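Local coordinates for protein laccase (PDB 4X4K) that probably oxidises hydroquinones and lignin-derived phenols with its copper ions, passing the electrons to dioxygen, which is reduced to water, at residues F171-G176 against S209-W214; G120-W125 against G138-T143; V142-I147 against E558-N563. All coordinates share one frame; numbering follows the deposited sequence.

Contact 1 of 3, residues F171-G176 against S209-W214; sequences FSLQYG and SVFEIW. With NAG (2-acetamido-2-deoxy-beta-D-glucopyranose), chain B; NAG (2-acetamido-2-deoxy-beta-D-glucopyranose), chain C; BMA (beta-D-mannopyranose), chain D.
Leu173 fits against three residues of helix 210-217, and it does so with two different parts of its side chain. Its CB lies 3.5 Å from Val210 CG1 and 3.9 Å from Phe211 CE1, whereas its CD1 methyl packs 3.8 Å from Trp214 CB, the two side chains crossing at about a right angle. Leu173 CG stands anti to its carbonyl carbon (chi1 -65°), which carries the branched end past Phe211 to Trp214, one helical turn beyond Val210.

The Phe211 ring reaches the turn with its far end. Its CZ is 3.6 Å from Gln174 N and 3.7 Å from Gln174 CG, with the amide plane of Gln174 83° from the ring plane, and its CE1 has Ser172 OG at the edge, 3.7 Å away. One face of this ring carries a sugar: C1 of the chain C N-acetylglucosamine sits over the centre, 4.3 Å above the plane. Val210 CG1 lies against the opposite face, offset toward the rim, so the ring is sandwiched between glycan and protein.

In multicopper-oxidase terms, the contact joins two cupredoxin-type domains: a loop following His168 and His170 of the first, probably type 3 copper ligands, meets the short helix 210-217 of the second. That loop is shaped by a type II' beta turn from Phe171 to Gln174, in which Gln174 N donates to Phe171 O over 3.2 Å.

Further out, Ser172 OG is hydrogen-bonded to Asp577 and Trp214 NE1 to the backbone oxygen of Asp576, both in the C-terminal tail. Gln174 OE1 bonds to Ser169 and Thr121, and its NE2 donates to Gly120 O and Asn119 OD1. Asp177 engages both Ser209 OG and Val210 N.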
loop_
_atom_site.group_PDB
_atom_site.type_symbol
_atom_site.label_atom_id
_atom_site.label_comp_id
_atom_site.label_asym_id
_atom_site.label_seq_id
_atom_site.Cartn_x
_atom_site.Cartn_y
_atom_site.Cartn_z
ATOM N N PHE A 171 -0.104 11.325 4.034
ATOM C CA PHE A 171 -0.636 12.388 4.846
ATOM C C PHE A 171 -2.092 12.099 5.016
ATOM O O PHE A 171 -2.881 12.236 4.062
ATOM C CB PHE A 171 -0.431 13.744 4.161
ATOM C CG PHE A 171 -0.830 14.928 5.011
ATOM C CD1 PHE A 171 0.066 15.482 5.921
ATOM C CD2 PHE A 171 -2.091 15.506 4.868
ATOM C CE1 PHE A 171 -0.309 16.585 6.699
ATOM C CE2 PHE A 171 -2.462 16.617 5.625
ATOM C CZ PHE A 171 -1.572 17.157 6.546
ATOM N N SER A 172 -2.451 11.644 6.213
ATOM C CA SER A 172 -3.852 11.440 6.521
ATOM C C SER A 172 -4.478 10.601 5.385
ATOM O O SER A 172 -3.918 9.568 4.987
ATOM C CB SER A 172 -4.518 12.821 6.697
ATOM O OG SER A 172 -5.851 12.710 7.118
ATOM N N LEU A 173 -5.602 11.038 4.835
ATOM C CA LEU A 173 -6.395 10.183 3.948
ATOM C C LEU A 173 -6.170 10.448 2.473
ATOM O O LEU A 173 -6.823 9.833 1.606
ATOM C CB LEU A 173 -7.880 10.372 4.254
ATOM C CG LEU A 173 -8.361 9.921 5.629
ATOM C CD1 LEU A 173 -9.580 10.745 6.033
ATOM C CD2 LEU A 173 -8.677 8.435 5.617
ATOM N N GLN A 174 -5.251 11.355 2.179
ATOM C CA GLN A 174 -5.096 11.852 0.810
ATOM C C GLN A 174 -5.133 10.825 -0.291
ATOM O O GLN A 174 -5.829 11.058 -1.268
ATOM C CB GLN A 174 -3.885 12.750 0.670
ATOM C CG GLN A 174 -4.096 14.068 1.373
ATOM C CD GLN A 174 -2.837 14.872 1.431
ATOM O OE1 GLN A 174 -1.744 14.330 1.244
ATOM N NE2 GLN A 174 -2.970 16.179 1.673
ATOM N N TYR A 175 -4.451 9.683 -0.142
ATOM C CA TYR A 175 -4.433 8.693 -1.242
ATOM C C TYR A 175 -5.823 8.219 -1.642
ATOM O O TYR A 175 -6.021 7.764 -2.775
ATOM C CB TYR A 175 -3.456 7.530 -1.016
ATOM C CG TYR A 175 -3.959 6.317 -0.276
ATOM C CD1 TYR A 175 -4.681 5.349 -0.936
ATOM C CD2 TYR A 175 -3.651 6.107 1.087
ATOM C CE1 TYR A 175 -5.126 4.226 -0.290
ATOM C CE2 TYR A 175 -4.091 4.963 1.758
ATOM C CZ TYR A 175 -4.841 4.027 1.052
ATOM O OH TYR A 175 -5.330 2.878 1.644
ATOM N N GLY A 176 -6.781 8.354 -0.719
ATOM C CA GLY A 176 -8.182 8.026 -0.993
ATOM C C GLY A 176 -8.872 8.952 -1.966
ATOM O O GLY A 176 -9.892 8.597 -2.532
ATOM N N SER A 209 -14.977 13.785 -1.730
ATOM C CA SER A 209 -13.705 13.700 -1.020
ATOM C C SER A 209 -13.807 12.791 0.187
ATOM O O SER A 209 -14.762 12.841 0.940
ATOM C CB SER A 209 -13.237 15.081 -0.577
ATOM O OG SER A 209 -11.960 15.034 0.070
ATOM N N VAL A 210 -12.803 11.944 0.352
ATOM C CA VAL A 210 -12.687 11.118 1.522
ATOM C C VAL A 210 -12.800 12.037 2.767
ATOM O O VAL A 210 -13.286 11.637 3.830
ATOM C CB VAL A 210 -11.337 10.365 1.465
ATOM C CG1 VAL A 210 -10.175 11.303 1.749
ATOM C CG2 VAL A 210 -11.324 9.214 2.437
ATOM N N PHE A 211 -12.383 13.280 2.625
ATOM C CA PHE A 211 -12.355 14.196 3.762
ATOM C C PHE A 211 -13.740 14.679 4.168
ATOM O O PHE A 211 -13.916 15.089 5.316
ATOM C CB PHE A 211 -11.398 15.370 3.508
ATOM C CG PHE A 211 -9.960 14.946 3.436
ATOM C CD1 PHE A 211 -9.239 14.679 4.605
ATOM C CD2 PHE A 211 -9.316 14.785 2.191
ATOM C CE1 PHE A 211 -7.896 14.285 4.529
ATOM C CE2 PHE A 211 -7.989 14.385 2.114
ATOM C CZ PHE A 211 -7.276 14.138 3.285
ATOM N N GLU A 212 -14.704 14.607 3.235
ATOM C CA GLU A 212 -16.119 14.916 3.520
ATOM C C GLU A 212 -16.715 13.854 4.437
ATOM O O GLU A 212 -17.527 14.157 5.297
ATOM C CB GLU A 212 -16.931 14.999 2.226
ATOM C CG GLU A 212 -18.005 16.084 2.199
ATOM C CD GLU A 212 -18.210 16.681 0.801
ATOM O OE1 GLU A 212 -17.192 17.027 0.150
ATOM O OE2 GLU A 212 -19.378 16.813 0.354
ATOM N N ILE A 213 -16.291 12.610 4.272
ATOM C CA ILE A 213 -16.941 11.530 4.972
ATOM C C ILE A 213 -16.169 11.018 6.178
ATOM O O ILE A 213 -16.646 10.147 6.891
ATOM C CB ILE A 213 -17.343 10.398 4.010
ATOM C CG1 ILE A 213 -16.161 9.912 3.189
ATOM C CG2 ILE A 213 -18.424 10.913 3.073
ATOM C CD1 ILE A 213 -16.573 9.185 1.924
ATOM N N TRP A 214 -15.001 11.598 6.425
ATOM C CA TRP A 214 -14.168 11.182 7.534
ATOM C C TRP A 214 -14.894 11.332 8.873
ATOM O O TRP A 214 -14.903 10.386 9.671
ATOM C CB TRP A 214 -12.859 11.972 7.545
ATOM C CG TRP A 214 -12.109 11.933 8.865
ATOM C CD1 TRP A 214 -11.751 13.005 9.642
ATOM C CD2 TRP A 214 -11.629 10.761 9.555
ATOM N NE1 TRP A 214 -11.072 12.571 10.768
ATOM C CE2 TRP A 214 -10.974 11.203 10.729
ATOM C CE3 TRP A 214 -11.679 9.382 9.290
ATOM C CZ2 TRP A 214 -10.397 10.319 11.630
ATOM C CZ3 TRP A 214 -11.093 8.511 10.196
ATOM C CH2 TRP A 214 -10.462 8.977 11.337
HETATM C C1 NAG B . -12.396 19.068 5.186
HETATM C C2 NAG B . -13.767 18.891 4.534
HETATM C C3 NAG B . -14.856 19.432 5.431
HETATM C C4 NAG B . -14.716 18.856 6.842
HETATM C C5 NAG B . -13.293 19.113 7.362
HETATM C C6 NAG B . -13.053 18.585 8.763
HETATM C C7 NAG B . -13.907 19.031 2.115
HETATM C C8 NAG B . -14.073 19.941 0.924
HETATM N N2 NAG B . -13.897 19.621 3.294
HETATM O O3 NAG B . -16.081 19.047 4.852
HETATM O O4 NAG B . -15.705 19.391 7.688
HETATM O O5 NAG B . -12.393 18.472 6.469
HETATM O O6 NAG B . -13.273 17.202 8.711
HETATM O O7 NAG B . -13.797 17.817 1.986
HETATM C C1 NAG C . -7.240 18.589 4.030
HETATM C C2 NAG C . -7.803 18.919 5.398
HETATM C C3 NAG C . -9.266 18.507 5.497
HETATM C C4 NAG C . -10.111 19.213 4.446
HETATM C C5 NAG C . -9.404 19.113 3.079
HETATM C C6 NAG C . -9.987 20.049 2.030
HETATM C C7 NAG C . -5.957 18.854 6.947
HETATM C C8 NAG C . -5.306 18.090 8.060
HETATM N N2 NAG C . -7.042 18.288 6.460
HETATM O O3 NAG C . -9.783 18.764 6.787
HETATM O O4 NAG C . -11.358 18.525 4.357
HETATM O O5 NAG C . -8.001 19.336 3.103
HETATM O O6 NAG C . -10.012 19.257 0.865
HETATM O O7 NAG C . -5.520 19.938 6.508
HETATM C C1 BMA D . -16.713 18.388 7.917
HETATM C C2 BMA D . -17.447 18.775 9.201
HETATM C C3 BMA D . -18.653 17.864 9.472
HETATM C C4 BMA D . -19.517 17.592 8.234
HETATM C C5 BMA D . -18.631 17.217 7.019
HETATM C C6 BMA D . -19.405 16.842 5.736
HETATM O O2 BMA D . -17.831 20.151 9.122
HETATM O O3 BMA D . -19.444 18.329 10.580
HETATM O O4 BMA D . -20.388 16.504 8.580
HETATM O O5 BMA D . -17.602 18.210 6.795
HETATM O O6 BMA D . -20.162 17.881 5.097
#

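Contact 2 of 3, residues G120-W125 against G138-T143; sequences GTSIHW and GVPGVT. With CU (copper (II) ion), chain G.
Ser122 and Pro140 meet through the carbons of their side chains, and the serine also makes the one hydrogen bond between the segments. From Ser122 CB outward, the methylene faces the pyrrolidine ring: Pro140 CG is 3.8 Å from Ser122 CB. One bond further, Ser122 OG stands anti to the backbone N (chi1 175°), which brings it to Gly138 O at 2.6 Å. The approach is unusual. The C=O...donor angle is 99° and the hydroxyl lies 77° out of the carbonyl plane, so the donor sits above the carbonyl and away from its lone pairs. The same hydroxyl has a second, probable hydrogen bond with Gln144 OE1, and Pro140 CD lies 3.6 Å from Ser122 OG.

The backbone of Gly138 is close too. Its CA approaches Ile123 O to 3.1 Å in a CA-H...O contact, and with no side chain on Gly138 the backbones come as near as 4.1 Å between the CA atoms of His124 and Gly138.

Strand 123-125 is the edge of a sheet in the first cupredoxin-type domain and delivers a ligand to the trinuclear copper cluster characteristic of laccases. His124 binds a copper ion through NE2 at 2.0 Å, consistent with a type 2 copper ligand; His466 NE2 binds the same ion, and a water oxygen lies 2.5 Å from the copper. The other ring nitrogen, ND1, is hydrogen-bonded to the backbone oxygen of Asp137, a second-shell bond that fixes the rotation of the imidazole, while the ring stacks on that of His468.

The loop beyond Gly138 is bound to itself: Val139 O accepts from the backbone nitrogens of both Val142 and Thr143, and Val139 N donates back to Thr143 OG1 over 3.2 Å.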
loop_
_atom_site.group_PDB
_atom_site.type_symbol
_atom_site.label_atom_id
_atom_site.label_comp_id
_atom_site.label_asym_id
_atom_site.label_seq_id
_atom_site.Cartn_x
_atom_site.Cartn_y
_atom_site.Cartn_z
ATOM N N GLY A 120 -1.160 19.919 4.380
ATOM C CA GLY A 120 0.193 19.422 4.145
ATOM C C GLY A 120 0.149 18.230 3.192
ATOM O O GLY A 120 -0.907 17.737 2.816
ATOM N N THR A 121 1.306 17.746 2.789
ATOM C CA THR A 121 1.341 16.444 2.164
ATOM C C THR A 121 2.686 15.764 2.478
ATOM O O THR A 121 3.554 16.358 3.133
ATOM C CB THR A 121 0.990 16.518 0.654
ATOM O OG1 THR A 121 0.542 15.233 0.204
ATOM C CG2 THR A 121 2.165 17.025 -0.197
ATOM N N SER A 122 2.841 14.515 2.058
ATOM C CA SER A 122 4.065 13.753 2.337
ATOM C C SER A 122 3.936 12.458 1.565
ATOM O O SER A 122 2.990 11.720 1.759
ATOM C CB SER A 122 4.187 13.492 3.838
ATOM O OG SER A 122 5.277 12.664 4.138
ATOM N N ILE A 123 4.870 12.199 0.670
ATOM C CA ILE A 123 4.746 11.083 -0.261
ATOM C C ILE A 123 5.609 9.889 0.099
ATOM O O ILE A 123 6.842 9.996 0.233
ATOM C CB ILE A 123 5.050 11.535 -1.697
ATOM C CG1 ILE A 123 4.252 12.831 -1.990
ATOM C CG2 ILE A 123 4.740 10.413 -2.681
ATOM C CD1 ILE A 123 2.772 12.779 -1.634
ATOM N N HIS A 124 4.938 8.745 0.230
ATOM C CA HIS A 124 5.601 7.504 0.562
ATOM C C HIS A 124 5.749 6.560 -0.643
ATOM O O HIS A 124 4.863 6.422 -1.475
ATOM C CB HIS A 124 4.873 6.828 1.717
ATOM C CG HIS A 124 5.348 5.446 2.003
ATOM N ND1 HIS A 124 6.613 5.184 2.481
ATOM C CD2 HIS A 124 4.728 4.245 1.893
ATOM C CE1 HIS A 124 6.755 3.883 2.667
ATOM N NE2 HIS A 124 5.627 3.290 2.312
ATOM N N TRP A 125 6.904 5.911 -0.703
ATOM C CA TRP A 125 7.268 4.999 -1.783
ATOM C C TRP A 125 7.111 3.607 -1.193
ATOM O O TRP A 125 7.974 3.113 -0.474
ATOM C CB TRP A 125 8.681 5.352 -2.241
ATOM C CG TRP A 125 8.809 6.876 -2.156
ATOM C CD1 TRP A 125 9.330 7.604 -1.125
ATOM C CD2 TRP A 125 8.320 7.827 -3.099
ATOM N NE1 TRP A 125 9.217 8.946 -1.378
ATOM C CE2 TRP A 125 8.601 9.113 -2.585
ATOM C CE3 TRP A 125 7.732 7.721 -4.358
ATOM C CZ2 TRP A 125 8.277 10.288 -3.274
ATOM C CZ3 TRP A 125 7.395 8.887 -5.026
ATOM C CH2 TRP A 125 7.675 10.153 -4.488
ATOM N N GLY A 138 8.751 9.279 3.501
ATOM C CA GLY A 138 7.506 9.958 3.245
ATOM C C GLY A 138 6.395 9.815 4.261
ATOM O O GLY A 138 5.241 10.057 3.937
ATOM N N VAL A 139 6.708 9.432 5.495
ATOM C CA VAL A 139 5.670 9.343 6.541
ATOM C C VAL A 139 5.626 10.628 7.406
ATOM O O VAL A 139 6.556 10.901 8.145
ATOM C CB VAL A 139 5.881 8.112 7.415
ATOM C CG1 VAL A 139 4.770 7.995 8.446
ATOM C CG2 VAL A 139 5.902 6.871 6.563
ATOM N N PRO A 140 4.541 11.422 7.313
ATOM C CA PRO A 140 4.543 12.668 8.078
ATOM C C PRO A 140 4.369 12.359 9.562
ATOM O O PRO A 140 3.546 11.519 9.922
ATOM C CB PRO A 140 3.340 13.432 7.542
ATOM C CG PRO A 140 2.431 12.396 6.977
ATOM C CD PRO A 140 3.248 11.160 6.650
ATOM N N GLY A 141 5.145 13.018 10.418
ATOM C CA GLY A 141 5.054 12.721 11.841
ATOM C C GLY A 141 5.989 11.581 12.203
ATOM O O GLY A 141 6.188 11.305 13.369
ATOM N N VAL A 142 6.561 10.913 11.206
ATOM C CA VAL A 142 7.596 9.888 11.473
ATOM C C VAL A 142 8.965 10.247 10.882
ATOM O O VAL A 142 9.936 10.327 11.620
ATOM C CB VAL A 142 7.156 8.461 11.071
ATOM C CG1 VAL A 142 8.276 7.432 11.303
ATOM C CG2 VAL A 142 5.939 8.048 11.864
ATOM N N THR A 143 9.038 10.486 9.570
ATOM C CA THR A 143 10.327 10.649 8.895
ATOM C C THR A 143 10.489 12.035 8.284
ATOM O O THR A 143 11.536 12.341 7.738
ATOM C CB THR A 143 10.533 9.557 7.812
ATOM O OG1 THR A 143 9.622 9.743 6.709
ATOM C CG2 THR A 143 10.342 8.172 8.429
HETATM CU CU CU G . 4.986 1.565 2.981
HETATM O O HOH W 1 7.260 0.467 2.751
#

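Contact 3 of 3, residues V142-I147 against E558-N563; sequences VTQCPI and EDTCAN
Cys145 and Cys561 are joined by a disulfide, SG to SG 2.0 Å, whose chi3 of 91° sets the two CB-SG arms almost perpendicular when sighted along the sulfur-sulfur bond. Both cysteines carry SG anti to the carbonyl carbon (chi1 -66° in Cys145). The CA-CB bond of Cys145 is directed at the helix, and the crosslink brings the two CA atoms to 5.0 Å.

One residue earlier on the helix, Thr560 sends its methyl branch toward the loop backbone. CG2 lies anti to the backbone N and faces two successive carbonyl oxygens, 3.4 Å from each of Cys145 O and Pro146 O. The hydroxyl branch points back along the helix and makes a weak hydrogen bond to the backbone oxygen of Ile556.

The disulfide thus ties helix 551-567, which follows the last strand of the third cupredoxin-type domain, to an irregular loop between strands 123-125 and 152-158 of the first domain. It links the C-terminal part of this multicopper oxidase covalently to the N-terminal one.

Gln144 bonds within the loop. Its NE2 donates to Cys145 O over 2.8 Å, with the acceptor nearly in the amide plane and a C=O...donor angle of 154°; the same carbonyl therefore receives an amide and borders the Thr560 methyl. At the other end of that amide, OE1 is hydrogen-bonded to Tyr155 OH, and Leu153, from the same strand, packs against Gln144, Ile147 and Thr560.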
loop_
_atom_site.group_PDB
_atom_site.type_symbol
_atom_site.label_atom_id
_atom_site.label_comp_id
_atom_site.label_asym_id
_atom_site.label_seq_id
_atom_site.Cartn_x
_atom_site.Cartn_y
_atom_site.Cartn_z
ATOM N N VAL A 142 6.561 10.913 11.206
ATOM C CA VAL A 142 7.596 9.888 11.473
ATOM C C VAL A 142 8.965 10.247 10.882
ATOM O O VAL A 142 9.936 10.327 11.620
ATOM C CB VAL A 142 7.156 8.461 11.071
ATOM C CG1 VAL A 142 8.276 7.432 11.303
ATOM C CG2 VAL A 142 5.939 8.048 11.864
ATOM N N THR A 143 9.038 10.486 9.570
ATOM C CA THR A 143 10.327 10.649 8.895
ATOM C C THR A 143 10.489 12.035 8.284
ATOM O O THR A 143 11.536 12.341 7.738
ATOM C CB THR A 143 10.533 9.557 7.812
ATOM O OG1 THR A 143 9.622 9.743 6.709
ATOM C CG2 THR A 143 10.342 8.172 8.429
ATOM N N GLN A 144 9.439 12.858 8.384
ATOM C CA GLN A 144 9.474 14.257 8.013
ATOM C C GLN A 144 8.271 14.973 8.645
ATOM O O GLN A 144 7.293 14.339 9.097
ATOM C CB GLN A 144 9.392 14.428 6.488
ATOM C CG GLN A 144 8.094 13.880 5.905
ATOM C CD GLN A 144 7.915 14.151 4.433
ATOM O OE1 GLN A 144 8.257 13.310 3.595
ATOM N NE2 GLN A 144 7.364 15.319 4.099
ATOM N N CYS A 145 8.344 16.301 8.662
ATOM C CA CYS A 145 7.171 17.135 8.830
ATOM C C CYS A 145 6.466 17.074 7.485
ATOM O O CYS A 145 7.078 16.709 6.478
ATOM C CB CYS A 145 7.604 18.569 9.177
ATOM S SG CYS A 145 8.416 18.674 10.805
ATOM N N PRO A 146 5.171 17.422 7.451
ATOM C CA PRO A 146 4.458 17.524 6.181
ATOM C C PRO A 146 5.066 18.622 5.343
ATOM O O PRO A 146 5.624 19.576 5.901
ATOM C CB PRO A 146 3.042 17.935 6.610
ATOM C CG PRO A 146 2.926 17.482 8.016
ATOM C CD PRO A 146 4.286 17.679 8.599
ATOM N N ILE A 147 4.980 18.469 4.025
ATOM C CA ILE A 147 5.379 19.472 3.057
ATOM C C ILE A 147 4.282 20.529 3.068
ATOM O O ILE A 147 3.115 20.229 2.718
ATOM C CB ILE A 147 5.449 18.879 1.617
ATOM C CG1 ILE A 147 6.368 17.634 1.550
ATOM C CG2 ILE A 147 5.883 19.941 0.602
ATOM C CD1 ILE A 147 6.194 16.787 0.286
ATOM N N GLU A 558 14.994 20.023 8.081
ATOM C CA GLU A 558 14.740 21.186 8.921
ATOM C C GLU A 558 13.937 22.245 8.180
ATOM O O GLU A 558 13.056 22.882 8.775
ATOM C CB GLU A 558 16.067 21.785 9.382
ATOM C CG GLU A 558 16.712 21.062 10.547
ATOM C CD GLU A 558 18.213 21.283 10.586
ATOM O OE1 GLU A 558 18.699 22.265 9.961
ATOM O OE2 GLU A 558 18.905 20.461 11.228
ATOM N N ASP A 559 14.256 22.436 6.894
ATOM C CA ASP A 559 13.550 23.416 6.075
ATOM C C ASP A 559 12.087 23.033 5.941
ATOM O O ASP A 559 11.204 23.897 6.116
ATOM C CB ASP A 559 14.168 23.575 4.673
ATOM C CG ASP A 559 15.516 24.309 4.674
ATOM O OD1 ASP A 559 16.131 24.531 5.742
ATOM O OD2 ASP A 559 15.971 24.652 3.565
ATOM N N THR A 560 11.831 21.749 5.641
ATOM C CA THR A 560 10.456 21.250 5.498
ATOM C C THR A 560 9.687 21.575 6.775
ATOM O O THR A 560 8.607 22.153 6.708
ATOM C CB THR A 560 10.377 19.719 5.182
ATOM O OG1 THR A 560 10.943 19.441 3.890
ATOM C CG2 THR A 560 8.945 19.227 5.194
ATOM N N CYS A 561 10.261 21.213 7.922
ATOM C CA CYS A 561 9.652 21.489 9.230
ATOM C C CYS A 561 9.483 22.979 9.491
ATOM O O CYS A 561 8.470 23.396 10.064
ATOM C CB CYS A 561 10.453 20.862 10.375
ATOM S SG CYS A 561 10.361 19.052 10.394
ATOM N N ALA A 562 10.472 23.775 9.079
ATOM C CA ALA A 562 10.384 25.223 9.242
ATOM C C ALA A 562 9.177 25.728 8.454
ATOM O O ALA A 562 8.326 26.455 8.995
ATOM C CB ALA A 562 11.677 25.917 8.804
ATOM N N ASN A 563 9.059 25.293 7.196
ATOM C CA ASN A 563 7.968 25.777 6.353
ATOM C C ASN A 563 6.628 25.303 6.843
ATOM O O ASN A 563 5.612 26.008 6.719
ATOM C CB ASN A 563 8.182 25.375 4.911
ATOM C CG ASN A 563 9.384 26.039 4.326
ATOM O OD1 ASN A 563 9.744 27.129 4.740
ATOM N ND2 ASN A 563 10.026 25.390 3.374
#

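Overall arrangement
Following the chain, contact 2 comes first: strand 123-125 is left and a short irregular loop returns to it at 138-143. The same loop runs straight into contact 3, sharing Val142 and Thr143, but its partner helix 551-567 comes some 410 residues later, so contact 3 spans much of the chain. Contact 1 opens after contact 2 has closed and lies within that long span, joining the first domain to the second while contact 3 joins it to the C-terminal helix. The segments also touch one another: the Gln174 amide ties contact 1 to segment 120-125, Thr121 O accepts from Ile147 N, and Phe171 packs on Pro140 and Pro146.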